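Local coordinates for bifunctional thiamine biosynthesis protein ThiDN (Methanocaldococcus jannaschii DSM 2661, PDB 2PHP) that probably phosphorylates hydroxymethylpyrimidine and its monophosphate and, through the ThiN domain modelled here, condenses the pyrophosphate product with thiazole phosphate to give thiamine phosphate, at residues B[12-17]-B[166-171]; B[21-26]-B[65-70]; B[25-30]-B[97-102]; B[34-39]-B[54-59]. All coordinates share one frame; numbering follows the deposited sequence.

Contact 1 (B[12-17]-B[166-171]); sequences IKNLSY and DAIEVV
Ile168, closely followed by Asn14, makes the largest single share of the contact between segment 12-17 of helix 8-22 and the first turn of helix 167-185, and the isoleucine side chain can be followed outward atom by atom. Its CB points toward the other helix. CG1 of Ile168, anti to the carbonyl carbon (chi1 -57°), lies 3.6 Å from the carbonyl O of Asn14 and, in plane, at the edge of the Tyr17 ring; CG2, anti to the backbone N, only grazes that ring. At the tip, CD1 of Ile168 comes within 3.6 Å of CD2 of Tyr17, at the edge of the ring and near its plane, and it also approaches OD1 of Asn14, at 3.8 Å. The two helices, here the N-terminal and C-terminal ones of the ThiN domain, run nearly parallel in this region, their segment axes 8.5 Å apart and inclined by 22°. Such closeness goes with the small Ala167, whose CB lies 3.6 Å from CD2 of Leu15. Asp166 is the N-cap of the second helix: its OD1 accepts from the backbone N of Glu169 at 2.8 Å, met nearly along the C-O axis. Asn14 ND2 donates to Glu39, which also receives the backbone N of Ala167, so one strand carboxylate ties both helices. Lys13 of a second subunit packs on Ile168 as well.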
loop_
_atom_site.group_PDB
_atom_site.type_symbol
_atom_site.label_atom_id
_atom_site.label_comp_id
_atom_site.label_asym_id
_atom_site.label_seq_id
_atom_site.Cartn_x
_atom_site.Cartn_y
_atom_site.Cartn_z
ATOM N N ILE B 12 -13.779 -0.496 -15.974
ATOM C CA ILE B 12 -12.948 -0.881 -14.838
ATOM C C ILE B 12 -11.889 -1.895 -15.278
ATOM O O ILE B 12 -10.739 -1.809 -14.857
ATOM C CB ILE B 12 -13.791 -1.491 -13.696
ATOM C CG1 ILE B 12 -14.695 -0.415 -13.080
ATOM C CG2 ILE B 12 -12.873 -2.128 -12.649
ATOM C CD1 ILE B 12 -13.968 0.790 -12.541
ATOM N N LYS B 13 -12.277 -2.848 -16.125
ATOM C CA LYS B 13 -11.332 -3.856 -16.607
ATOM C C LYS B 13 -10.226 -3.247 -17.482
ATOM O O LYS B 13 -9.069 -3.675 -17.414
ATOM C CB LYS B 13 -12.047 -4.958 -17.404
ATOM C CG LYS B 13 -12.826 -5.961 -16.576
ATOM C CD LYS B 13 -13.239 -7.167 -17.422
ATOM C CE LYS B 13 -14.270 -8.016 -16.683
ATOM N NZ LYS B 13 -15.049 -8.896 -17.589
ATOM N N ASN B 14 -10.579 -2.254 -18.298
ATOM C CA ASN B 14 -9.595 -1.612 -19.163
ATOM C C ASN B 14 -8.582 -0.843 -18.325
ATOM O O ASN B 14 -7.379 -0.953 -18.538
ATOM C CB ASN B 14 -10.273 -0.663 -20.152
ATOM C CG ASN B 14 -11.072 -1.399 -21.198
ATOM O OD1 ASN B 14 -10.742 -2.533 -21.557
ATOM N ND2 ASN B 14 -12.118 -0.756 -21.710
ATOM N N LEU B 15 -9.077 -0.066 -17.369
ATOM C CA LEU B 15 -8.201 0.707 -16.492
ATOM C C LEU B 15 -7.281 -0.209 -15.686
ATOM O O LEU B 15 -6.081 0.053 -15.557
ATOM C CB LEU B 15 -9.031 1.574 -15.542
ATOM C CG LEU B 15 -9.529 2.876 -16.173
ATOM C CD1 LEU B 15 -10.643 3.491 -15.345
ATOM C CD2 LEU B 15 -8.349 3.824 -16.302
ATOM N N SER B 16 -7.853 -1.280 -15.144
ATOM C CA SER B 16 -7.098 -2.239 -14.353
ATOM C C SER B 16 -5.969 -2.876 -15.159
ATOM O O SER B 16 -4.844 -3.007 -14.664
ATOM C CB SER B 16 -8.029 -3.326 -13.826
ATOM O OG SER B 16 -9.013 -2.766 -12.974
ATOM N N TYR B 17 -6.254 -3.273 -16.396
ATOM C CA TYR B 17 -5.211 -3.887 -17.207
ATOM C C TYR B 17 -4.175 -2.843 -17.609
ATOM O O TYR B 17 -2.988 -3.140 -17.677
ATOM C CB TYR B 17 -5.796 -4.547 -18.464
ATOM C CG TYR B 17 -4.742 -5.281 -19.258
ATOM C CD1 TYR B 17 -4.059 -6.369 -18.708
ATOM C CD2 TYR B 17 -4.393 -4.867 -20.540
ATOM C CE1 TYR B 17 -3.052 -7.025 -19.417
ATOM C CE2 TYR B 17 -3.391 -5.514 -21.257
ATOM C CZ TYR B 17 -2.726 -6.588 -20.688
ATOM O OH TYR B 17 -1.722 -7.214 -21.387
ATOM N N ASP B 166 -9.361 3.952 -25.292
ATOM C CA ASP B 166 -9.505 3.382 -23.956
ATOM C C ASP B 166 -8.166 3.438 -23.232
ATOM O O ASP B 166 -7.129 3.727 -23.841
ATOM C CB ASP B 166 -10.036 1.942 -23.997
ATOM C CG ASP B 166 -9.183 1.019 -24.837
ATOM O OD1 ASP B 166 -7.942 0.992 -24.652
ATOM O OD2 ASP B 166 -9.766 0.304 -25.677
ATOM N N ALA B 167 -8.196 3.167 -21.931
ATOM C CA ALA B 167 -6.996 3.232 -21.108
ATOM C C ALA B 167 -5.823 2.391 -21.611
ATOM O O ALA B 167 -4.671 2.806 -21.494
ATOM C CB ALA B 167 -7.333 2.851 -19.662
ATOM N N ILE B 168 -6.115 1.213 -22.153
ATOM C CA ILE B 168 -5.062 0.339 -22.647
ATOM C C ILE B 168 -4.371 0.961 -23.852
ATOM O O ILE B 168 -3.150 0.894 -23.981
ATOM C CB ILE B 168 -5.610 -1.046 -23.051
ATOM C CG1 ILE B 168 -6.322 -1.693 -21.858
ATOM C CG2 ILE B 168 -4.457 -1.939 -23.518
ATOM C CD1 ILE B 168 -6.974 -3.036 -22.162
ATOM N N GLU B 169 -5.157 1.577 -24.728
ATOM C CA GLU B 169 -4.603 2.217 -25.906
ATOM C C GLU B 169 -3.718 3.385 -25.475
ATOM O O GLU B 169 -2.674 3.640 -26.075
ATOM C CB GLU B 169 -5.719 2.730 -26.812
ATOM C CG GLU B 169 -5.238 3.051 -28.216
ATOM C CD GLU B 169 -6.346 3.550 -29.119
ATOM O OE1 GLU B 169 -6.772 4.716 -28.951
ATOM O OE2 GLU B 169 -6.793 2.772 -29.992
ATOM N N VAL B 170 -4.141 4.088 -24.429
ATOM C CA VAL B 170 -3.380 5.220 -23.924
ATOM C C VAL B 170 -2.027 4.763 -23.373
ATOM O O VAL B 170 -0.988 5.368 -23.660
ATOM C CB VAL B 170 -4.164 5.961 -22.825
ATOM C CG1 VAL B 170 -3.250 6.943 -22.096
ATOM C CG2 VAL B 170 -5.329 6.706 -23.445
ATOM N N VAL B 171 -2.045 3.690 -22.591
ATOM C CA VAL B 171 -0.825 3.158 -21.999
ATOM C C VAL B 171 0.164 2.648 -23.050
ATOM O O VAL B 171 1.384 2.743 -22.861
ATOM C CB VAL B 171 -1.151 2.050 -20.974
ATOM C CG1 VAL B 171 0.077 1.233 -20.653
ATOM C CG2 VAL B 171 -1.667 2.697 -19.698
HETATM O O HOH W 1 -12.609 -0.986 -24.430
#

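Contact 2 (B[21-26]-B[65-70]); sequences LLKKMN and FYIVGD
Phe65 fills the tight half of this contact, where strand 65-67 meets the type I beta turn from Leu22 to Met25. Its CG sits between the backbone N and the carbonyl carbon, the crowded position (chi1 58°), and the ring is thereby sent toward that turn. It arrives edge first. CZ of Phe65 lies 3.3 Å from the carbonyl O of Leu22, and CE2 of Phe65 is 3.5 Å from the carbonyl O of Met25, which lies in the ring plane. Two backbone oxygens thus face the rim of one ring. The first of them also closes the turn: O of Leu22 accepts from N of Met25 at 2.9 Å. Apolar contact is looser: CD1 of Leu22 stays 4.4 Å from CZ of Phe65, while Ile30 and Ile57 touch the phenylalanine from elsewhere in the chain.

The other half lies toward the surface and toward a neighbouring chain. The side chain of Lys23 passes obliquely by Ile67, then bends at chi3 and chi4. The charged ends look outside the two segments: NZ of Lys23 forms a salt bridge with Asp70 of the second subunit, and Asp70 of this chain is paired in the same way with Lys23 of that subunit, a reciprocal exchange across the interface.

Across the two segments no hydrogen bond forms; the ring's weakly positive C-H rim turned to carbonyl oxygens is consistent with a modest electrostatic attraction, whereas the charged groups of Lys23 and Asp70 pair with the second subunit.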
loop_
_atom_site.group_PDB
_atom_site.type_symbol
_atom_site.label_atom_id
_atom_site.label_comp_id
_atom_site.label_asym_id
_atom_site.label_seq_id
_atom_site.Cartn_x
_atom_site.Cartn_y
_atom_site.Cartn_z
ATOM N N LEU B 21 -0.100 -3.068 -16.870
ATOM C CA LEU B 21 0.944 -2.858 -17.874
ATOM C C LEU B 21 1.905 -1.766 -17.415
ATOM O O LEU B 21 3.120 -1.859 -17.616
ATOM C CB LEU B 21 0.330 -2.461 -19.225
ATOM C CG LEU B 21 -0.456 -3.535 -19.993
ATOM C CD1 LEU B 21 -1.056 -2.946 -21.268
ATOM C CD2 LEU B 21 0.474 -4.697 -20.331
ATOM N N LEU B 22 1.351 -0.731 -16.791
ATOM C CA LEU B 22 2.154 0.382 -16.310
ATOM C C LEU B 22 3.148 -0.083 -15.246
ATOM O O LEU B 22 4.313 0.322 -15.257
ATOM C CB LEU B 22 1.245 1.464 -15.723
ATOM C CG LEU B 22 1.483 2.921 -16.130
ATOM C CD1 LEU B 22 2.968 3.239 -16.065
ATOM C CD2 LEU B 22 0.951 3.157 -17.530
ATOM N N LYS B 23 2.691 -0.939 -14.336
ATOM C CA LYS B 23 3.551 -1.430 -13.265
ATOM C C LYS B 23 4.762 -2.193 -13.790
ATOM O O LYS B 23 5.744 -2.364 -13.069
ATOM C CB LYS B 23 2.757 -2.320 -12.303
ATOM C CG LYS B 23 1.701 -1.569 -11.507
ATOM C CD LYS B 23 0.908 -2.463 -10.552
ATOM C CE LYS B 23 1.770 -3.005 -9.422
ATOM N NZ LYS B 23 2.846 -3.906 -9.919
ATOM N N LYS B 24 4.689 -2.647 -15.039
ATOM C CA LYS B 24 5.787 -3.388 -15.660
ATOM C C LYS B 24 6.736 -2.480 -16.419
ATOM O O LYS B 24 7.792 -2.917 -16.875
ATOM C CB LYS B 24 5.256 -4.435 -16.647
ATOM C CG LYS B 24 4.566 -5.632 -15.995
ATOM C CD LYS B 24 4.322 -6.740 -17.016
ATOM C CE LYS B 24 3.788 -7.996 -16.346
ATOM N NZ LYS B 24 3.827 -9.196 -17.220
HETATM N N MSE B 25 6.340 -1.228 -16.581
HETATM C CA MSE B 25 7.139 -0.250 -17.306
HETATM C C MSE B 25 8.125 0.481 -16.412
HETATM O O MSE B 25 7.951 0.543 -15.199
HETATM C CB MSE B 25 6.228 0.799 -17.942
HETATM C CG MSE B 25 5.921 0.599 -19.405
HETATM SE SE MSE B 25 4.537 1.816 -19.958
HETATM C CE MSE B 25 3.112 0.525 -19.962
ATOM N N ASN B 26 9.170 0.953 -17.022
ATOM C CA ASN B 26 10.087 1.840 -16.325
ATOM C C ASN B 26 9.695 3.296 -16.542
ATOM O O ASN B 26 10.305 4.025 -17.262
ATOM C CB ASN B 26 11.525 1.592 -16.781
ATOM C CG ASN B 26 12.480 2.669 -16.307
ATOM O OD1 ASN B 26 12.473 3.044 -15.133
ATOM N ND2 ASN B 26 13.302 3.171 -17.218
ATOM N N PHE B 65 8.263 3.873 -8.862
ATOM C CA PHE B 65 7.116 4.725 -8.592
ATOM C C PHE B 65 6.043 3.986 -7.789
ATOM O O PHE B 65 6.097 2.769 -7.648
ATOM C CB PHE B 65 6.536 5.219 -9.917
ATOM C CG PHE B 65 6.119 4.111 -10.851
ATOM C CD1 PHE B 65 4.785 3.718 -10.937
ATOM C CD2 PHE B 65 7.058 3.461 -11.646
ATOM C CE1 PHE B 65 4.392 2.694 -11.804
ATOM C CE2 PHE B 65 6.673 2.430 -12.517
ATOM C CZ PHE B 65 5.336 2.050 -12.596
ATOM N N TYR B 66 5.081 4.736 -7.263
ATOM C CA TYR B 66 3.984 4.168 -6.487
ATOM C C TYR B 66 2.648 4.440 -7.175
ATOM O O TYR B 66 2.390 5.570 -7.633
ATOM C CB TYR B 66 3.893 4.811 -5.095
ATOM C CG TYR B 66 5.086 4.621 -4.193
ATOM C CD1 TYR B 66 5.373 3.377 -3.635
ATOM C CD2 TYR B 66 5.900 5.705 -3.851
ATOM C CE1 TYR B 66 6.435 3.218 -2.753
ATOM C CE2 TYR B 66 6.959 5.556 -2.974
ATOM C CZ TYR B 66 7.219 4.306 -2.425
ATOM O OH TYR B 66 8.254 4.146 -1.530
ATOM N N ILE B 67 1.799 3.420 -7.245
ATOM C CA ILE B 67 0.466 3.599 -7.808
ATOM C C ILE B 67 -0.433 3.643 -6.572
ATOM O O ILE B 67 -0.614 2.639 -5.882
ATOM C CB ILE B 67 0.091 2.454 -8.752
ATOM C CG1 ILE B 67 1.088 2.435 -9.919
ATOM C CG2 ILE B 67 -1.322 2.666 -9.287
ATOM C CD1 ILE B 67 0.781 1.442 -11.006
ATOM N N VAL B 68 -0.983 4.823 -6.298
ATOM C CA VAL B 68 -1.786 5.044 -5.098
ATOM C C VAL B 68 -3.299 5.166 -5.270
ATOM O O VAL B 68 -3.774 5.919 -6.118
ATOM C CB VAL B 68 -1.287 6.332 -4.369
ATOM C CG1 VAL B 68 -1.921 6.446 -2.970
ATOM C CG2 VAL B 68 0.245 6.318 -4.283
ATOM N N GLY B 69 -4.043 4.446 -4.433
ATOM C CA GLY B 69 -5.492 4.509 -4.488
ATOM C C GLY B 69 -6.153 3.393 -5.281
ATOM O O GLY B 69 -5.489 2.455 -5.739
ATOM N N ASP B 70 -7.467 3.504 -5.446
ATOM C CA ASP B 70 -8.251 2.508 -6.167
ATOM C C ASP B 70 -8.916 3.130 -7.375
ATOM O O ASP B 70 -9.039 4.351 -7.470
ATOM C CB ASP B 70 -9.351 1.940 -5.262
ATOM C CG ASP B 70 -8.820 1.478 -3.927
ATOM O OD1 ASP B 70 -7.907 0.625 -3.914
ATOM O OD2 ASP B 70 -9.317 1.972 -2.894
#

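Contact 3 (B[25-30]-B[97-102]); sequences MNFTLI and MNIKYD
From Met25 the chain turns away from helix 8-22 through Asn26, the centre of an inverse gamma turn, and reaches the other segment first at Phe27. That residue holds CG anti to the backbone N (chi1 -179°), which sends the ring inward. Its tip meets the tip of selenomethionine Met97, whose chain is extended: CZ of Phe27 is 3.4 Å from CE of Met97. A second contact comes at the ring edge, where CG2 of Ile99 lies 4.0 Å from CZ of Phe27. An alanine in place of Phe27 would remove the ring and would probably leave the end of Met97 and the CG2 branch of Ile99 less well packed. Thr28 turns instead to helix 167-185, hydrogen-bonding Gln178. Met97 and Ile99 belong to strand 95-100, the middle strand of the domain's seven-stranded mixed sheet, so the irregular loop lies against the end of a central strand. Leu29, centre of another inverse gamma turn, supplies the cross-segment hydrogen bond: N of Lys100 donates to O of Leu29 at 2.8 Å with a straight N-H (180°), although the donor stands 57° out of the carbonyl plane. The leucine side chain lies beside that of Ile99, pointing the same way, and CD1 of Leu29 lies 4.0 Å from CD1 of Ile99. At Ile30 the backbone C is 3.7 Å from CB of Lys100, whose extended chain then leads away.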
loop_
_atom_site.group_PDB
_atom_site.type_symbol
_atom_site.label_atom_id
_atom_site.label_comp_id
_atom_site.label_asym_id
_atom_site.label_seq_id
_atom_site.Cartn_x
_atom_site.Cartn_y
_atom_site.Cartn_z
HETATM N N MSE B 25 6.340 -1.228 -16.581
HETATM C CA MSE B 25 7.139 -0.250 -17.306
HETATM C C MSE B 25 8.125 0.481 -16.412
HETATM O O MSE B 25 7.951 0.543 -15.199
HETATM C CB MSE B 25 6.228 0.799 -17.942
HETATM C CG MSE B 25 5.921 0.599 -19.405
HETATM SE SE MSE B 25 4.537 1.816 -19.958
HETATM C CE MSE B 25 3.112 0.525 -19.962
ATOM N N ASN B 26 9.170 0.953 -17.022
ATOM C CA ASN B 26 10.087 1.840 -16.325
ATOM C C ASN B 26 9.695 3.296 -16.542
ATOM O O ASN B 26 10.305 4.025 -17.262
ATOM C CB ASN B 26 11.525 1.592 -16.781
ATOM C CG ASN B 26 12.480 2.669 -16.307
ATOM O OD1 ASN B 26 12.473 3.044 -15.133
ATOM N ND2 ASN B 26 13.302 3.171 -17.218
ATOM N N PHE B 27 8.465 3.513 -16.051
ATOM C CA PHE B 27 7.796 4.796 -16.217
ATOM C C PHE B 27 8.474 5.857 -15.357
ATOM O O PHE B 27 8.450 5.795 -14.126
ATOM C CB PHE B 27 6.317 4.619 -15.842
ATOM C CG PHE B 27 5.481 5.864 -15.985
ATOM C CD1 PHE B 27 5.500 6.610 -17.159
ATOM C CD2 PHE B 27 4.649 6.274 -14.946
ATOM C CE1 PHE B 27 4.699 7.750 -17.296
ATOM C CE2 PHE B 27 3.845 7.412 -15.074
ATOM C CZ PHE B 27 3.872 8.149 -16.251
ATOM N N THR B 28 9.098 6.825 -16.015
ATOM C CA THR B 28 9.790 7.889 -15.309
ATOM C C THR B 28 9.206 9.240 -15.687
ATOM O O THR B 28 9.560 10.267 -15.110
ATOM C CB THR B 28 11.298 7.883 -15.646
ATOM O OG1 THR B 28 11.470 8.125 -17.049
ATOM C CG2 THR B 28 11.921 6.530 -15.280
ATOM N N LEU B 29 8.311 9.235 -16.666
ATOM C CA LEU B 29 7.675 10.468 -17.112
ATOM C C LEU B 29 6.570 10.909 -16.135
ATOM O O LEU B 29 5.428 11.164 -16.530
ATOM C CB LEU B 29 7.121 10.267 -18.527
ATOM C CG LEU B 29 8.159 10.190 -19.663
ATOM C CD1 LEU B 29 7.475 9.883 -21.000
ATOM C CD2 LEU B 29 8.907 11.499 -19.756
ATOM N N ILE B 30 6.935 11.001 -14.858
ATOM C CA ILE B 30 6.002 11.402 -13.802
ATOM C C ILE B 30 6.161 12.868 -13.417
ATOM O O ILE B 30 7.230 13.293 -12.963
ATOM C CB ILE B 30 6.197 10.547 -12.524
ATOM C CG1 ILE B 30 6.018 9.066 -12.868
ATOM C CG2 ILE B 30 5.184 10.971 -11.439
ATOM C CD1 ILE B 30 6.511 8.127 -11.803
HETATM N N MSE B 97 -4.369 10.147 -19.958
HETATM C CA MSE B 97 -3.376 10.036 -18.894
HETATM C C MSE B 97 -2.425 11.218 -19.014
HETATM O O MSE B 97 -1.959 11.519 -20.114
HETATM C CB MSE B 97 -2.574 8.743 -19.027
HETATM C CG MSE B 97 -1.415 8.670 -18.051
HETATM SE SE MSE B 97 -0.504 6.976 -18.112
HETATM C CE MSE B 97 0.623 7.144 -16.547
ATOM N N ASN B 98 -2.137 11.892 -17.904
ATOM C CA ASN B 98 -1.214 13.019 -17.957
ATOM C C ASN B 98 0.180 12.543 -17.576
ATOM O O ASN B 98 0.332 11.766 -16.636
ATOM C CB ASN B 98 -1.664 14.151 -17.029
ATOM C CG ASN B 98 -1.649 13.758 -15.558
ATOM O OD1 ASN B 98 -2.400 12.878 -15.129
ATOM N ND2 ASN B 98 -0.788 14.411 -14.779
ATOM N N ILE B 99 1.187 12.988 -18.328
ATOM C CA ILE B 99 2.573 12.613 -18.059
ATOM C C ILE B 99 3.477 13.842 -18.080
ATOM O O ILE B 99 3.081 14.914 -18.552
ATOM C CB ILE B 99 3.099 11.581 -19.083
ATOM C CG1 ILE B 99 3.220 12.220 -20.466
ATOM C CG2 ILE B 99 2.157 10.384 -19.142
ATOM C CD1 ILE B 99 3.759 11.257 -21.517
ATOM N N LYS B 100 4.681 13.686 -17.550
ATOM C CA LYS B 100 5.621 14.789 -17.483
ATOM C C LYS B 100 5.937 15.383 -18.858
ATOM O O LYS B 100 6.060 14.670 -19.860
ATOM C CB LYS B 100 6.896 14.325 -16.792
ATOM C CG LYS B 100 7.924 15.407 -16.578
ATOM C CD LYS B 100 9.226 14.804 -16.079
ATOM C CE LYS B 100 10.231 15.886 -15.714
ATOM N NZ LYS B 100 11.511 15.264 -15.292
ATOM N N TYR B 101 6.058 16.704 -18.894
ATOM C CA TYR B 101 6.346 17.427 -20.122
ATOM C C TYR B 101 7.839 17.604 -20.378
ATOM O O TYR B 101 8.627 17.681 -19.446
ATOM C CB TYR B 101 5.696 18.806 -20.062
ATOM C CG TYR B 101 6.179 19.747 -21.142
ATOM C CD1 TYR B 101 5.619 19.721 -22.422
ATOM C CD2 TYR B 101 7.192 20.672 -20.883
ATOM C CE1 TYR B 101 6.050 20.597 -23.412
ATOM C CE2 TYR B 101 7.630 21.552 -21.864
ATOM C CZ TYR B 101 7.053 21.513 -23.125
ATOM O OH TYR B 101 7.458 22.407 -24.094
ATOM N N ASP B 102 8.209 17.686 -21.653
ATOM C CA ASP B 102 9.600 17.897 -22.062
ATOM C C ASP B 102 9.618 18.375 -23.516
ATOM O O ASP B 102 9.170 17.661 -24.411
ATOM C CB ASP B 102 10.414 16.609 -21.925
ATOM C CG ASP B 102 11.869 16.783 -22.363
ATOM O OD1 ASP B 102 12.113 17.129 -23.541
ATOM O OD2 ASP B 102 12.769 16.569 -21.529
#

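Contact 4 (B[34-39]-B[54-59]); sequences GSNIAE and TGRIIK
Ser35 and Ile57 form a single antiparallel bridge, a hydrogen-bonded pair that holds the two segments by their backbones. N of Ser35 donates to O of Ile57 at 2.9 Å, and N of Ile57 returns the bond to O of Ser35 at 2.7 Å; both donors lie in the plane of the carbonyl they meet, and the second bond is nearly straight (171°). Beside the bridge, CA of Gly34 comes to 3.2 Å from O of Ile57, and a side chain at Gly34 would crowd that oxygen, CG2 of Ile58 and CD of Arg56.

Alongside this pair runs the chain of Arg56, extended from CG to NE. Its CB is 3.4 Å from O of Ser35, its middle crosses CB of Asn36, and its NH1 ends near the carbonyl of Gly34 and hydrogen-bonds the carbonyl O of Val33. An alanine in place of Arg56 would lose that bond and the aliphatic cover over residues 34 to 36, and would probably loosen the peptide beside the bridge.

Farther out, Asn98 of the neighbouring strand fixes the first segment: its OD1 accepts from N of Asn36, its ND2 donates to O of Gly34, and its backbone O pairs with OG of Ser35. Asn36 OD1 takes N of Ile37 at 2.7 Å and also N of Leu53. Thr54 bonds Tyr66 of the third subunit. The whole is an isolated beta bridge, joining the lead-in to strand 37-40 of the central sheet with the start of strand 57-59 in the small two-stranded sheet of the ThiN domain.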
loop_
_atom_site.group_PDB
_atom_site.type_symbol
_atom_site.label_atom_id
_atom_site.label_comp_id
_atom_site.label_asym_id
_atom_site.label_seq_id
_atom_site.Cartn_x
_atom_site.Cartn_y
_atom_site.Cartn_z
ATOM N N GLY B 34 2.155 14.365 -9.983
ATOM C CA GLY B 34 1.775 12.973 -10.133
ATOM C C GLY B 34 0.893 12.758 -11.349
ATOM O O GLY B 34 0.297 13.699 -11.864
ATOM N N SER B 35 0.797 11.514 -11.804
ATOM C CA SER B 35 -0.029 11.200 -12.964
ATOM C C SER B 35 -1.274 10.428 -12.565
ATOM O O SER B 35 -1.330 9.821 -11.499
ATOM C CB SER B 35 0.738 10.328 -13.961
ATOM O OG SER B 35 1.912 10.952 -14.421
ATOM N N ASN B 36 -2.274 10.451 -13.434
ATOM C CA ASN B 36 -3.480 9.673 -13.194
ATOM C C ASN B 36 -3.939 9.192 -14.560
ATOM O O ASN B 36 -3.555 9.759 -15.586
ATOM C CB ASN B 36 -4.579 10.514 -12.533
ATOM C CG ASN B 36 -5.631 9.646 -11.823
ATOM O OD1 ASN B 36 -5.715 8.429 -12.047
ATOM N ND2 ASN B 36 -6.436 10.271 -10.971
ATOM N N ILE B 37 -4.722 8.127 -14.585
ATOM C CA ILE B 37 -5.230 7.605 -15.843
ATOM C C ILE B 37 -6.732 7.413 -15.649
ATOM O O ILE B 37 -7.178 6.895 -14.615
ATOM C CB ILE B 37 -4.524 6.276 -16.231
ATOM C CG1 ILE B 37 -5.007 5.812 -17.612
ATOM C CG2 ILE B 37 -4.766 5.224 -15.172
ATOM C CD1 ILE B 37 -4.150 4.738 -18.233
ATOM N N ALA B 38 -7.503 7.858 -16.637
ATOM C CA ALA B 38 -8.952 7.791 -16.579
ATOM C C ALA B 38 -9.591 7.296 -17.870
ATOM O O ALA B 38 -9.026 7.420 -18.965
ATOM C CB ALA B 38 -9.512 9.163 -16.234
ATOM N N GLU B 39 -10.787 6.741 -17.729
ATOM C CA GLU B 39 -11.535 6.243 -18.873
ATOM C C GLU B 39 -13.011 6.435 -18.566
ATOM O O GLU B 39 -13.458 6.230 -17.429
ATOM C CB GLU B 39 -11.238 4.766 -19.123
ATOM C CG GLU B 39 -11.789 4.252 -20.458
ATOM C CD GLU B 39 -11.474 2.780 -20.703
ATOM O OE1 GLU B 39 -10.281 2.399 -20.627
ATOM O OE2 GLU B 39 -12.417 2.000 -20.982
ATOM N N THR B 54 -8.077 7.039 -7.148
ATOM C CA THR B 54 -8.525 7.934 -6.087
ATOM C C THR B 54 -7.283 8.680 -5.589
ATOM O O THR B 54 -7.380 9.751 -5.002
ATOM C CB THR B 54 -9.184 7.135 -4.936
ATOM O OG1 THR B 54 -8.346 6.028 -4.580
ATOM C CG2 THR B 54 -10.558 6.613 -5.366
ATOM N N GLY B 55 -6.115 8.094 -5.835
ATOM C CA GLY B 55 -4.859 8.729 -5.468
ATOM C C GLY B 55 -4.221 9.173 -6.776
ATOM O O GLY B 55 -4.876 9.815 -7.598
ATOM N N ARG B 56 -2.957 8.821 -6.981
ATOM C CA ARG B 56 -2.243 9.158 -8.205
ATOM C C ARG B 56 -0.991 8.311 -8.320
ATOM O O ARG B 56 -0.669 7.553 -7.410
ATOM C CB ARG B 56 -1.864 10.644 -8.229
ATOM C CG ARG B 56 -2.921 11.515 -8.922
ATOM C CD ARG B 56 -2.372 12.861 -9.365
ATOM N NE ARG B 56 -3.316 13.539 -10.252
ATOM C CZ ARG B 56 -3.041 14.633 -10.960
ATOM N NH1 ARG B 56 -1.843 15.194 -10.891
ATOM N NH2 ARG B 56 -3.962 15.147 -11.767
ATOM N N ILE B 57 -0.298 8.419 -9.449
ATOM C CA ILE B 57 0.940 7.683 -9.635
ATOM C C ILE B 57 2.038 8.675 -9.299
ATOM O O ILE B 57 2.108 9.749 -9.901
ATOM C CB ILE B 57 1.084 7.199 -11.087
ATOM C CG1 ILE B 57 -0.078 6.257 -11.410
ATOM C CG2 ILE B 57 2.426 6.485 -11.268
ATOM C CD1 ILE B 57 -0.223 5.923 -12.862
ATOM N N ILE B 58 2.869 8.343 -8.315
ATOM C CA ILE B 58 3.936 9.246 -7.899
ATOM C C ILE B 58 5.308 8.590 -7.863
ATOM O O ILE B 58 5.434 7.362 -7.828
ATOM C CB ILE B 58 3.643 9.859 -6.500
ATOM C CG1 ILE B 58 3.657 8.763 -5.433
ATOM C CG2 ILE B 58 2.280 10.558 -6.500
ATOM C CD1 ILE B 58 3.538 9.309 -4.004
ATOM N N LYS B 59 6.341 9.425 -7.856
ATOM C CA LYS B 59 7.707 8.922 -7.840
ATOM C C LYS B 59 8.095 8.305 -6.510
ATOM O O LYS B 59 7.663 8.760 -5.453
ATOM C CB LYS B 59 8.706 10.042 -8.163
ATOM C CG LYS B 59 8.722 10.459 -9.624
ATOM C CD LYS B 59 9.802 11.507 -9.912
ATOM C CE LYS B 59 9.859 11.849 -11.408
ATOM N NZ LYS B 59 10.923 12.843 -11.730
#

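How the contacts relate
All four contacts lie in one ThiN domain, and contact 1, which joins the N-terminal and C-terminal helices, closes a loop that encloses the other three. Contacts 2 and 3 start from the same part of the chain, sharing Met25 and Asn26, and contact 4 is nested inside both. Contacts 2 and 4 are nearest, with centres about 9 Å apart, and meet through the two-stranded sheet of 57-59 and 65-67; contacts 3 and 4 use neighbouring strands of the larger sheet. Contacts 1 and 3, whose centres are about 16 Å apart, still touch through Val171 and Met25. Contacts 1 and 2 face the second subunit, contacts 2 and 4 the third, so the same parts of the domain serve its internal packing and its subunit interfaces.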